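Long-range contact in cytochrome c, putative (Geobacter sulfurreducens, PDB 2CZS), which carries two covalently attached c-type hemes and probably serves in electron transport: residues 7-11 / 66-72. Sequence-based numbering, arbitrary orientation.
With HEM (protoporphyrin IX containing Fe), chain G.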
loop_
_atom_site.group_PDB
_atom_site.type_symbol
_atom_site.label_atom_id
_atom_site.label_comp_id
_atom_site.label_asym_id
_atom_site.label_seq_id
_atom_site.Cartn_x
_atom_site.Cartn_y
_atom_site.Cartn_z
ATOM N N ARG A 7 -14.197 -0.321 -9.158
ATOM C CA ARG A 7 -13.631 -0.259 -7.811
ATOM C C ARG A 7 -12.155 -0.643 -7.833
ATOM O O ARG A 7 -11.765 -1.592 -8.512
ATOM C CB ARG A 7 -14.411 -1.177 -6.870
ATOM C CG ARG A 7 -15.872 -0.774 -6.655
ATOM C CD ARG A 7 -16.716 -1.995 -6.264
ATOM N NE ARG A 7 -18.148 -1.689 -6.160
ATOM C CZ ARG A 7 -18.763 -1.330 -5.033
ATOM N NH1 ARG A 7 -18.080 -1.222 -3.897
ATOM N NH2 ARG A 7 -20.067 -1.071 -5.041
ATOM N N THR A 8 -11.334 0.106 -7.105
ATOM C CA THR A 8 -9.913 -0.239 -7.003
ATOM C C THR A 8 -9.700 -1.146 -5.782
ATOM O O THR A 8 -10.401 -1.039 -4.768
ATOM C CB THR A 8 -8.939 1.002 -7.125
ATOM O OG1 THR A 8 -8.007 1.077 -6.036
ATOM C CG2 THR A 8 -9.696 2.273 -7.327
ATOM N N LYS A 9 -8.768 -2.073 -5.927
ATOM C CA LYS A 9 -8.661 -3.162 -4.981
ATOM C C LYS A 9 -8.181 -2.748 -3.589
ATOM O O LYS A 9 -7.313 -1.854 -3.418
ATOM C CB LYS A 9 -7.832 -4.289 -5.565
ATOM C CG LYS A 9 -8.497 -4.941 -6.770
ATOM C CD LYS A 9 -7.564 -5.908 -7.453
ATOM C CE LYS A 9 -8.312 -7.048 -8.115
ATOM N NZ LYS A 9 -7.372 -8.179 -8.357
ATOM N N LYS A 10 -8.796 -3.374 -2.587
ATOM C CA LYS A 10 -8.457 -3.104 -1.202
ATOM C C LYS A 10 -7.233 -3.902 -0.809
ATOM O O LYS A 10 -6.823 -4.827 -1.507
ATOM C CB LYS A 10 -9.639 -3.435 -0.292
ATOM C CG LYS A 10 -10.713 -2.361 -0.332
ATOM C CD LYS A 10 -11.998 -2.810 0.311
ATOM C CE LYS A 10 -12.949 -1.636 0.428
ATOM N NZ LYS A 10 -13.442 -1.187 -0.908
ATOM N N VAL A 11 -6.617 -3.510 0.309
ATOM C CA VAL A 11 -5.473 -4.239 0.818
ATOM C C VAL A 11 -5.902 -5.632 1.287
ATOM O O VAL A 11 -6.790 -5.733 2.113
ATOM C CB VAL A 11 -4.794 -3.449 1.999
ATOM C CG1 VAL A 11 -3.583 -4.201 2.539
ATOM C CG2 VAL A 11 -4.388 -2.045 1.562
ATOM N N LEU A 66 -2.369 4.004 0.320
ATOM C CA LEU A 66 -3.541 3.843 1.158
ATOM C C LEU A 66 -4.595 4.856 0.858
ATOM O O LEU A 66 -5.692 4.762 1.383
ATOM C CB LEU A 66 -3.179 3.799 2.645
ATOM C CG LEU A 66 -2.384 2.532 3.007
ATOM C CD1 LEU A 66 -1.826 2.696 4.426
ATOM C CD2 LEU A 66 -3.248 1.244 2.879
ATOM N N PHE A 67 -4.273 5.794 -0.022
ATOM C CA PHE A 67 -5.230 6.810 -0.418
ATOM C C PHE A 67 -6.166 6.187 -1.452
ATOM O O PHE A 67 -7.392 6.438 -1.423
ATOM C CB PHE A 67 -4.506 8.026 -0.980
ATOM C CG PHE A 67 -5.417 9.130 -1.356
ATOM C CD1 PHE A 67 -6.300 9.651 -0.427
ATOM C CD2 PHE A 67 -5.389 9.657 -2.639
ATOM C CE1 PHE A 67 -7.162 10.690 -0.765
ATOM C CE2 PHE A 67 -6.253 10.704 -2.986
ATOM C CZ PHE A 67 -7.137 11.207 -2.054
ATOM N N CYS A 68 -5.601 5.374 -2.348
ATOM C CA CYS A 68 -6.408 4.689 -3.367
ATOM C C CYS A 68 -6.805 3.280 -2.993
ATOM O O CYS A 68 -7.858 2.806 -3.422
ATOM C CB CYS A 68 -5.670 4.659 -4.683
ATOM S SG CYS A 68 -5.220 6.326 -5.199
ATOM N N HIS A 69 -5.953 2.590 -2.242
ATOM C CA HIS A 69 -6.216 1.202 -1.851
ATOM C C HIS A 69 -6.564 1.184 -0.368
ATOM O O HIS A 69 -5.688 1.237 0.498
ATOM C CB HIS A 69 -5.029 0.260 -2.131
ATOM C CG HIS A 69 -4.594 0.214 -3.553
ATOM N ND1 HIS A 69 -5.271 -0.494 -4.541
ATOM C CD2 HIS A 69 -3.531 0.786 -4.154
ATOM C CE1 HIS A 69 -4.612 -0.353 -5.681
ATOM N NE2 HIS A 69 -3.551 0.407 -5.470
ATOM N N LYS A 70 -7.870 1.169 -0.095
ATOM C CA LYS A 70 -8.361 1.148 1.278
ATOM C C LYS A 70 -8.087 -0.176 1.985
ATOM O O LYS A 70 -8.043 -1.230 1.354
ATOM C CB LYS A 70 -9.872 1.474 1.338
ATOM C CG LYS A 70 -10.246 2.883 0.830
ATOM C CD LYS A 70 -9.178 3.958 1.082
ATOM C CE LYS A 70 -9.279 4.665 2.434
ATOM N NZ LYS A 70 -8.242 5.740 2.548
ATOM N N PHE A 71 -7.877 -0.131 3.294
ATOM C CA PHE A 71 -7.966 -1.355 4.085
ATOM C C PHE A 71 -9.397 -1.843 4.055
ATOM O O PHE A 71 -10.320 -1.029 4.003
ATOM C CB PHE A 71 -7.654 -1.052 5.543
ATOM C CG PHE A 71 -6.216 -0.770 5.805
ATOM C CD1 PHE A 71 -5.814 0.499 6.178
ATOM C CD2 PHE A 71 -5.259 -1.782 5.683
ATOM C CE1 PHE A 71 -4.507 0.791 6.430
ATOM C CE2 PHE A 71 -3.933 -1.520 5.947
ATOM C CZ PHE A 71 -3.534 -0.222 6.303
ATOM N N LYS A 72 -9.575 -3.161 4.125
ATOM C CA LYS A 72 -10.898 -3.733 4.383
ATOM C C LYS A 72 -11.171 -3.591 5.870
ATOM O O LYS A 72 -10.329 -3.103 6.626
ATOM C CB LYS A 72 -10.935 -5.201 4.006
ATOM C CG LYS A 72 -10.635 -5.463 2.565
ATOM C CD LYS A 72 -10.472 -6.936 2.377
ATOM C CE LYS A 72 -10.378 -7.304 0.917
ATOM N NZ LYS A 72 -10.391 -8.795 0.730
HETATM C CHA HEM G . -3.406 -1.486 -9.264
HETATM C CHB HEM G . -0.697 -1.550 -5.295
HETATM C CHC HEM G . -0.523 3.227 -5.242
HETATM C CHD HEM G . -4.584 3.046 -7.930
HETATM C C1A HEM G . -2.608 -1.953 -8.257
HETATM C C2A HEM G . -2.147 -3.307 -8.044
HETATM C C3A HEM G . -1.379 -3.303 -6.948
HETATM C C4A HEM G . -1.355 -1.951 -6.434
HETATM C CMA HEM G . -0.665 -4.504 -6.299
HETATM C CAA HEM G . -2.497 -4.510 -8.970
HETATM C CBA HEM G . -3.889 -5.028 -8.629
HETATM C CGA HEM G . -4.166 -6.361 -9.306
HETATM O O1A HEM G . -3.264 -7.249 -9.324
HETATM O O2A HEM G . -5.305 -6.546 -9.829
HETATM C C1B HEM G . -0.343 -0.290 -4.941
HETATM C C2B HEM G . 0.663 0.078 -3.956
HETATM C C3B HEM G . 0.704 1.422 -3.971
HETATM C C4B HEM G . -0.233 1.926 -4.937
HETATM C CMB HEM G . 1.462 -0.902 -3.062
HETATM C CAB HEM G . 1.649 2.358 -3.168
HETATM C CBB HEM G . 2.966 2.172 -3.521
HETATM C C1C HEM G . -1.661 3.629 -5.907
HETATM C C2C HEM G . -2.205 4.959 -5.992
HETATM C C3C HEM G . -3.323 4.919 -6.713
HETATM C C4C HEM G . -3.548 3.531 -7.135
HETATM C CMC HEM G . -1.549 6.169 -5.281
HETATM C CAC HEM G . -4.256 6.083 -7.087
HETATM C CBC HEM G . -3.757 7.272 -7.465
HETATM C C1D HEM G . -4.641 1.825 -8.571
HETATM C C2D HEM G . -5.619 1.437 -9.581
HETATM C C3D HEM G . -5.252 0.033 -10.015
HETATM C C4D HEM G . -4.092 -0.307 -9.232
HETATM C CMD HEM G . -6.811 2.259 -10.125
HETATM C CAD HEM G . -5.998 -0.848 -11.040
HETATM C CBD HEM G . -7.261 -1.345 -10.327
HETATM C CGD HEM G . -6.911 -2.306 -9.216
HETATM O O1D HEM G . -6.409 -3.420 -9.542
HETATM O O2D HEM G . -7.122 -1.953 -8.016
HETATM N NA HEM G . -2.094 -1.162 -7.249
HETATM N NB HEM G . -0.838 0.844 -5.541
HETATM N NC HEM G . -2.510 2.794 -6.635
HETATM N ND HEM G . -3.773 0.778 -8.397
HETATM FE FE HEM G . -2.284 0.858 -6.960
HETATM O O HOH W 1 -9.738 0.642 -2.414
#
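His69 and Lys9 meet through the hydrogen bond from His69 ND1 to Lys9 O, 2.7 Å long. The carbonyl oxygen lies in the imidazole plane, and the ring nitrogen lies in the carbonyl plane. His69 NE2 binds the heme iron at 2.0 Å. The bond at ND1 therefore fixes the ring's rotation and probably makes the axial ligand more electron-rich. Thr8 OG1 donates to Cys68 O from above the carbonyl plane, at 3.1 Å. A valine in place of Thr8 would probably cost Cys68 O this donor and weaken the tie between the two segments. A water donates to Thr8 O and Cys68 O and accepts from Lys70 N. Farther along, Val11 N donates to Lys70 O at 2.9 Å.

Cys68 and His69 are the last two residues of a c-type CXXCH heme-binding motif. Cys68 SG is bonded to heme CAC, and His54 is the second axial ligand of this bis-histidine heme. Lys9 also bonds both propionates of this heme. Lys9 N donates an almost straight hydrogen bond to heme O2D (2.7 Å, 178°). The extended Lys9 side chain carries NZ to heme O2A, and NZ also bonds a propionate of the other heme.

Val11 makes the contacts between apolar side chains. Its CG2, anti to the carbonyl carbon, reaches Leu66 CD2 at 3.7 Å. Leu66 CD2 in turn lies over one face of the Phe71 ring, offset toward the rim. Separately, Lys10 and Lys72 touch through their aliphatic parts, Lys10 CB lying 3.6 Å from Lys72 CG.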